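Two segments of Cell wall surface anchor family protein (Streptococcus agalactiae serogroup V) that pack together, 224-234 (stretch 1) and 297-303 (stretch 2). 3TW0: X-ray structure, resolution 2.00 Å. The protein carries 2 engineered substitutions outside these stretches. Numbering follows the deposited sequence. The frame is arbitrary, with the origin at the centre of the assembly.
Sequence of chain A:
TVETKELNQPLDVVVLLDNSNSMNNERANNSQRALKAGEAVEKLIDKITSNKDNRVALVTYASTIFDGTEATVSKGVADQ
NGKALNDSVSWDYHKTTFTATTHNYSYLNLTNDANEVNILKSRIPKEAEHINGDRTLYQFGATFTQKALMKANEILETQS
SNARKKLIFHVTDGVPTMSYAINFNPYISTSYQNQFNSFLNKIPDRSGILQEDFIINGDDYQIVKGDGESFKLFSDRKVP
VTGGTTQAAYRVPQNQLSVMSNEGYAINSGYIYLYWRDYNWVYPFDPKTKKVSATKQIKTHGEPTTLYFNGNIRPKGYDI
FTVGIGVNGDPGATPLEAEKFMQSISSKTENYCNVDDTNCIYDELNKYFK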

ATOM      1  N   VAL A 224     -11.016   1.396  -1.869  1.00 14.68           N
ATOM      2  CA  VAL A 224      -9.788   1.426  -1.101  1.00 14.97           C
ATOM      3  C   VAL A 224      -9.675   2.647  -0.190  1.00 14.64           C
ATOM      4  O   VAL A 224     -10.285   3.694  -0.452  1.00 14.54           O
ATOM      5  N   LYS A 225      -8.889   2.530   0.886  1.00 14.44           N
ATOM      6  CA  LYS A 225      -8.589   3.700   1.746  1.00 13.94           C
ATOM      7  C   LYS A 225      -7.230   4.259   1.383  1.00 14.68           C
ATOM      8  O   LYS A 225      -6.301   3.504   1.047  1.00 14.62           O
ATOM      9  N   GLY A 226      -7.089   5.575   1.474  1.00 14.87           N
ATOM     10  CA  GLY A 226      -5.815   6.202   1.113  1.00 16.00           C
ATOM     11  C   GLY A 226      -5.614   6.321  -0.390  1.00 16.39           C
ATOM     12  O   GLY A 226      -6.266   5.631  -1.168  1.00 16.09           O
ATOM     13  N   ASP A 227      -4.733   7.241  -0.775  1.00 17.77           N
ATOM     14  CA  ASP A 227      -4.347   7.472  -2.166  1.00 18.98           C
ATOM     15  C   ASP A 227      -2.842   7.691  -2.321  1.00 19.09           C
ATOM     16  O   ASP A 227      -2.415   8.283  -3.312  1.00 19.19           O
ATOM     17  N   GLY A 228      -2.040   7.225  -1.358  1.00 19.18           N
ATOM     18  CA  GLY A 228      -0.612   7.546  -1.334  1.00 19.13           C
ATOM     19  C   GLY A 228      -0.189   8.851  -0.642  1.00 19.83           C
ATOM     20  O   GLY A 228       0.980   9.154  -0.555  1.00 20.58           O
ATOM     21  N   GLU A 229      -1.138   9.622  -0.140  1.00 20.45           N
ATOM     22  CA  GLU A 229      -0.855  10.928   0.445  1.00 20.36           C
ATOM     23  C   GLU A 229      -0.087  10.738   1.775  1.00 19.19           C
ATOM     24  O   GLU A 229       0.870  11.456   2.057  1.00 16.68           O
ATOM     25  N   SER A 230      -0.464   9.714   2.555  1.00 17.58           N
ATOM     26  CA  SER A 230       0.049   9.586   3.924  1.00 18.09           C
ATOM     27  C   SER A 230      -0.143   8.196   4.556  1.00 17.47           C
ATOM     28  O   SER A 230      -1.067   7.480   4.249  1.00 16.25           O
ATOM     29  N   PHE A 231       0.786   7.839   5.432  1.00 18.05           N
ATOM     30  CA  PHE A 231       0.628   6.716   6.329  1.00 18.45           C
ATOM     31  C   PHE A 231      -0.629   6.916   7.196  1.00 18.64           C
ATOM     32  O   PHE A 231      -1.300   5.952   7.553  1.00 18.23           O
ATOM     33  N   LYS A 232      -0.951   8.170   7.514  1.00 18.12           N
ATOM     34  CA  LYS A 232      -2.077   8.472   8.396  1.00 19.09           C
ATOM     35  C   LYS A 232      -3.385   8.662   7.652  1.00 18.79           C
ATOM     36  O   LYS A 232      -3.387   9.101   6.517  1.00 18.61           O
ATOM     37  N   LEU A 233      -4.495   8.317   8.300  1.00 18.55           N
ATOM     38  CA  LEU A 233      -5.799   8.777   7.866  1.00 18.34           C
ATOM     39  C   LEU A 233      -6.090  10.039   8.659  1.00 18.72           C
ATOM     40  O   LEU A 233      -5.612  10.171   9.803  1.00 19.35           O
ATOM     41  N   PHE A 234      -6.882  10.945   8.095  1.00 18.63           N
ATOM     42  CA  PHE A 234      -6.978  12.308   8.658  1.00 19.70           C
ATOM     43  C   PHE A 234      -8.189  12.481   9.552  1.00 19.58           C
ATOM     44  O   PHE A 234      -9.301  12.139   9.172  1.00 17.15           O
ATOM     45  N   GLN A 297     -11.336   3.541  16.249  1.00 16.92           N
ATOM     46  CA  GLN A 297     -10.948   4.375  15.093  1.00 17.82           C
ATOM     47  C   GLN A 297      -9.697   3.851  14.410  1.00 18.18           C
ATOM     48  O   GLN A 297      -8.656   3.610  15.070  1.00 19.43           O
ATOM     49  N   ILE A 298      -9.790   3.665  13.096  1.00 17.79           N
ATOM     50  CA  ILE A 298      -8.614   3.301  12.289  1.00 18.16           C
ATOM     51  C   ILE A 298      -7.967   4.624  11.879  1.00 18.24           C
ATOM     52  O   ILE A 298      -8.644   5.481  11.332  1.00 17.55           O
ATOM     53  N   LYS A 299      -6.678   4.809  12.174  1.00 18.93           N
ATOM     54  CA  LYS A 299      -6.014   6.111  11.956  1.00 19.13           C
ATOM     55  C   LYS A 299      -4.764   6.036  11.088  1.00 18.77           C
ATOM     56  O   LYS A 299      -4.187   7.075  10.727  1.00 19.35           O
ATOM     57  N   THR A 300      -4.328   4.818  10.759  1.00 18.19           N
ATOM     58  CA  THR A 300      -3.230   4.618   9.799  1.00 17.28           C
ATOM     59  C   THR A 300      -3.494   3.498   8.771  1.00 17.03           C
ATOM     60  O   THR A 300      -4.437   2.727   8.905  1.00 17.50           O
ATOM     61  N   HIS A 301      -2.632   3.371   7.775  1.00 15.87           N
ATOM     62  CA  HIS A 301      -2.711   2.231   6.868  1.00 15.26           C
ATOM     63  C   HIS A 301      -1.968   1.030   7.414  1.00 15.21           C
ATOM     64  O   HIS A 301      -2.209  -0.089   6.986  1.00 14.68           O
ATOM     65  N   GLY A 302      -1.082   1.274   8.373  1.00 15.80           N
ATOM     66  CA  GLY A 302      -0.272   0.213   8.978  1.00 15.69           C
ATOM     67  C   GLY A 302      -1.169  -0.757   9.711  1.00 15.67           C
ATOM     68  O   GLY A 302      -1.074  -1.962   9.528  1.00 16.06           O
ATOM     69  N   GLU A 303      -2.080  -0.228  10.521  1.00 15.75           N
ATOM     70  CA  GLU A 303      -2.922  -1.084  11.307  1.00 15.51           C
ATOM     71  C   GLU A 303      -3.795  -2.050  10.479  1.00 15.17           C
ATOM     72  O   GLU A 303      -3.769  -3.263  10.715  1.00 14.34           O
TER

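The most unusual feature of this contact is that a single histidine, His301, supplies its largest covered area (117 Å²) although its CA-to-CB bond points sideways. With chi1 at -62° (m) and chi2 at -78°, the ring swings back against stretch 1. Ser230 O lies at the ring edge, near its plane, 3.2 Å from His301 CD2, while Gly226 CA comes within 3.4 Å of His301 CE1. An ideal CB on Gly226 would sit 2.4 Å from His301 CE1, a clash, so the ring occupies space that the glycine leaves free; its positive phi (77°) favours glycine independently. Water 1 ties the ring to the backbone: it donates to Lys232 O at 2.8 Å and is hydrogen-bonded to His301 NE2, also at 2.8 Å. His301 ND1 is satisfied elsewhere in the structure.

The backbones are held by one bridge, between Lys232 and Thr300. His301 N donates to Phe231 O (2.9 Å, 152°), and Leu233 N donates to Lys299 O (2.7 Å, 165°).

Around this bridge, Leu233 points toward stretch 2. Its chi1 of -72° (m) and chi2 of 157° (t) place CD1 3.9 Å from Ile298 CG2, an apolar contact, and CD2 3.7 Å from His301 NE2. Phe231 starts away, but chi1 of 177° (t) and chi2 of 76° bring its ring back. Thr300 CB lies over one ring face, 4.0 Å from the centroid and 26° off the normal, a CH-pi contact; Thr300 CG2 approaches Phe231 CE2 to 3.4 Å. An ideal CB on Gly302 would fall 3.0 Å from Phe231 CE1, so the ring packs closely against that glycine.

Thr300 (chi1 68°, p) also caps the following helix, its OG1 accepting from Glu303 N at 3.2 Å. Thr300 O, by contrast, is buried without a polar partner.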

ATOM      1  CB  VAL A 224      -8.649   1.415  -2.104  1.00 14.46           C
ATOM      2  CG1 VAL A 224      -7.530   2.286  -1.668  1.00 18.24           C
ATOM      3  CG2 VAL A 224      -8.225  -0.016  -2.445  1.00 15.21           C
ATOM      4  CB  LYS A 225      -8.597   3.332   3.254  1.00 13.05           C
ATOM      5  CG  LYS A 225      -9.950   2.841   3.799  1.00 11.85           C
ATOM      6  CD  LYS A 225     -11.061   3.851   3.637  1.00 10.17           C
ATOM      7  CE  LYS A 225     -12.397   3.312   4.131  1.00  9.21           C
ATOM      8  NZ  LYS A 225     -13.372   4.406   4.593  1.00 12.10           N
ATOM      9  CB  ASP A 227      -5.099   8.689  -2.744  1.00 19.64           C
ATOM     10  CG  ASP A 227      -4.804   9.996  -1.990  1.00 20.96           C
ATOM     11  OD1 ASP A 227      -4.005  10.012  -1.031  1.00 21.12           O
ATOM     12  OD2 ASP A 227      -5.390  11.024  -2.372  1.00 23.12           O
ATOM     13  CB  GLU A 229      -2.212  11.647   0.636  1.00 21.57           C
ATOM     14  CG  GLU A 229      -2.219  13.015   1.338  1.00 27.51           C
ATOM     15  CD  GLU A 229      -1.822  14.167   0.422  1.00 35.86           C
ATOM     16  OE1 GLU A 229      -2.479  14.338  -0.642  1.00 39.33           O
ATOM     17  OE2 GLU A 229      -0.860  14.896   0.768  1.00 37.61           O
ATOM     18  CB  SER A 230      -0.569  10.678   4.840  1.00 17.13           C
ATOM     19  OG  SER A 230      -0.076  10.576   6.178  1.00 18.79           O
ATOM     20  CB  PHE A 231       1.877   6.651   7.208  1.00 18.09           C
ATOM     21  CG  PHE A 231       1.841   5.572   8.241  1.00 19.20           C
ATOM     22  CD1 PHE A 231       2.057   4.244   7.885  1.00 18.65           C
ATOM     23  CD2 PHE A 231       1.649   5.889   9.588  1.00 19.61           C
ATOM     24  CE1 PHE A 231       2.060   3.239   8.869  1.00 20.48           C
ATOM     25  CE2 PHE A 231       1.654   4.896  10.566  1.00 19.06           C
ATOM     26  CZ  PHE A 231       1.844   3.567  10.201  1.00 19.31           C
ATOM     27  CB  LYS A 232      -1.790   9.739   9.229  1.00 19.59           C
ATOM     28  CG  LYS A 232      -0.764   9.527  10.366  1.00 23.17           C
ATOM     29  CD  LYS A 232      -0.599  10.798  11.247  1.00 29.85           C
ATOM     30  CE  LYS A 232       0.509  11.753  10.750  1.00 32.58           C
ATOM     31  NZ  LYS A 232       0.206  12.426   9.421  1.00 34.97           N
ATOM     32  CB  LEU A 233      -6.850   7.706   8.139  1.00 18.18           C
ATOM     33  CG  LEU A 233      -6.751   6.484   7.213  1.00 19.56           C
ATOM     34  CD1 LEU A 233      -7.399   5.257   7.829  1.00 21.14           C
ATOM     35  CD2 LEU A 233      -7.329   6.778   5.785  1.00 18.31           C
ATOM     36  CB  PHE A 234      -6.937  13.380   7.542  1.00 20.01           C
ATOM     37  CG  PHE A 234      -5.706  13.297   6.682  1.00 22.55           C
ATOM     38  CD1 PHE A 234      -4.444  13.490   7.230  1.00 29.48           C
ATOM     39  CD2 PHE A 234      -5.795  12.987   5.334  1.00 27.12           C
ATOM     40  CE1 PHE A 234      -3.281  13.402   6.425  1.00 30.04           C
ATOM     41  CE2 PHE A 234      -4.645  12.905   4.517  1.00 26.36           C
ATOM     42  CZ  PHE A 234      -3.400  13.108   5.066  1.00 29.42           C
ATOM     43  CB  GLN A 297     -10.725   5.838  15.488  1.00 17.76           C
ATOM     44  CG  GLN A 297     -11.990   6.638  15.881  1.00 17.62           C
ATOM     45  CD  GLN A 297     -11.661   8.049  16.362  1.00 20.29           C
ATOM     46  OE1 GLN A 297     -12.542   8.904  16.490  1.00 23.53           O
ATOM     47  NE2 GLN A 297     -10.398   8.298  16.632  1.00 19.55           N
ATOM     48  CB  ILE A 298      -9.023   2.443  11.067  1.00 18.27           C
ATOM     49  CG1 ILE A 298      -9.806   1.189  11.511  1.00 18.44           C
ATOM     50  CG2 ILE A 298      -7.839   2.114  10.157  1.00 19.19           C
ATOM     51  CD1 ILE A 298      -9.015   0.190  12.360  1.00 18.04           C
ATOM     52  CB  LYS A 299      -5.668   6.755  13.304  1.00 20.12           C
ATOM     53  CG  LYS A 299      -6.875   6.986  14.229  1.00 22.10           C
ATOM     54  CD  LYS A 299      -6.446   7.209  15.689  1.00 24.39           C
ATOM     55  CE  LYS A 299      -7.431   8.111  16.390  1.00 29.31           C
ATOM     56  NZ  LYS A 299      -7.807   7.632  17.779  1.00 35.40           N
ATOM     57  CB  THR A 300      -1.935   4.249  10.516  1.00 17.05           C
ATOM     58  OG1 THR A 300      -2.090   2.946  11.100  1.00 18.51           O
ATOM     59  CG2 THR A 300      -1.596   5.287  11.598  1.00 17.28           C
ATOM     60  CB  HIS A 301      -2.257   2.630   5.439  1.00 14.39           C
ATOM     61  CG  HIS A 301      -3.133   3.689   4.860  1.00 13.01           C
ATOM     62  ND1 HIS A 301      -4.377   3.409   4.333  1.00 16.09           N
ATOM     63  CD2 HIS A 301      -3.027   5.036   4.881  1.00 13.49           C
ATOM     64  CE1 HIS A 301      -4.971   4.538   3.984  1.00 14.13           C
ATOM     65  NE2 HIS A 301      -4.174   5.541   4.314  1.00 13.99           N
ATOM     66  CB  GLU A 303      -3.725  -0.312  12.376  1.00 15.10           C
ATOM     67  CG  GLU A 303      -4.541  -1.274  13.251  1.00 17.74           C
ATOM     68  CD  GLU A 303      -5.527  -0.600  14.199  1.00 20.86           C
ATOM     69  OE1 GLU A 303      -5.739   0.624  14.095  1.00 20.39           O
ATOM     70  OE2 GLU A 303      -6.095  -1.312  15.067  1.00 20.99           O
TER
HETATM   71  O   HOH W   1      -4.402   8.352   3.985  1.00 15.35           O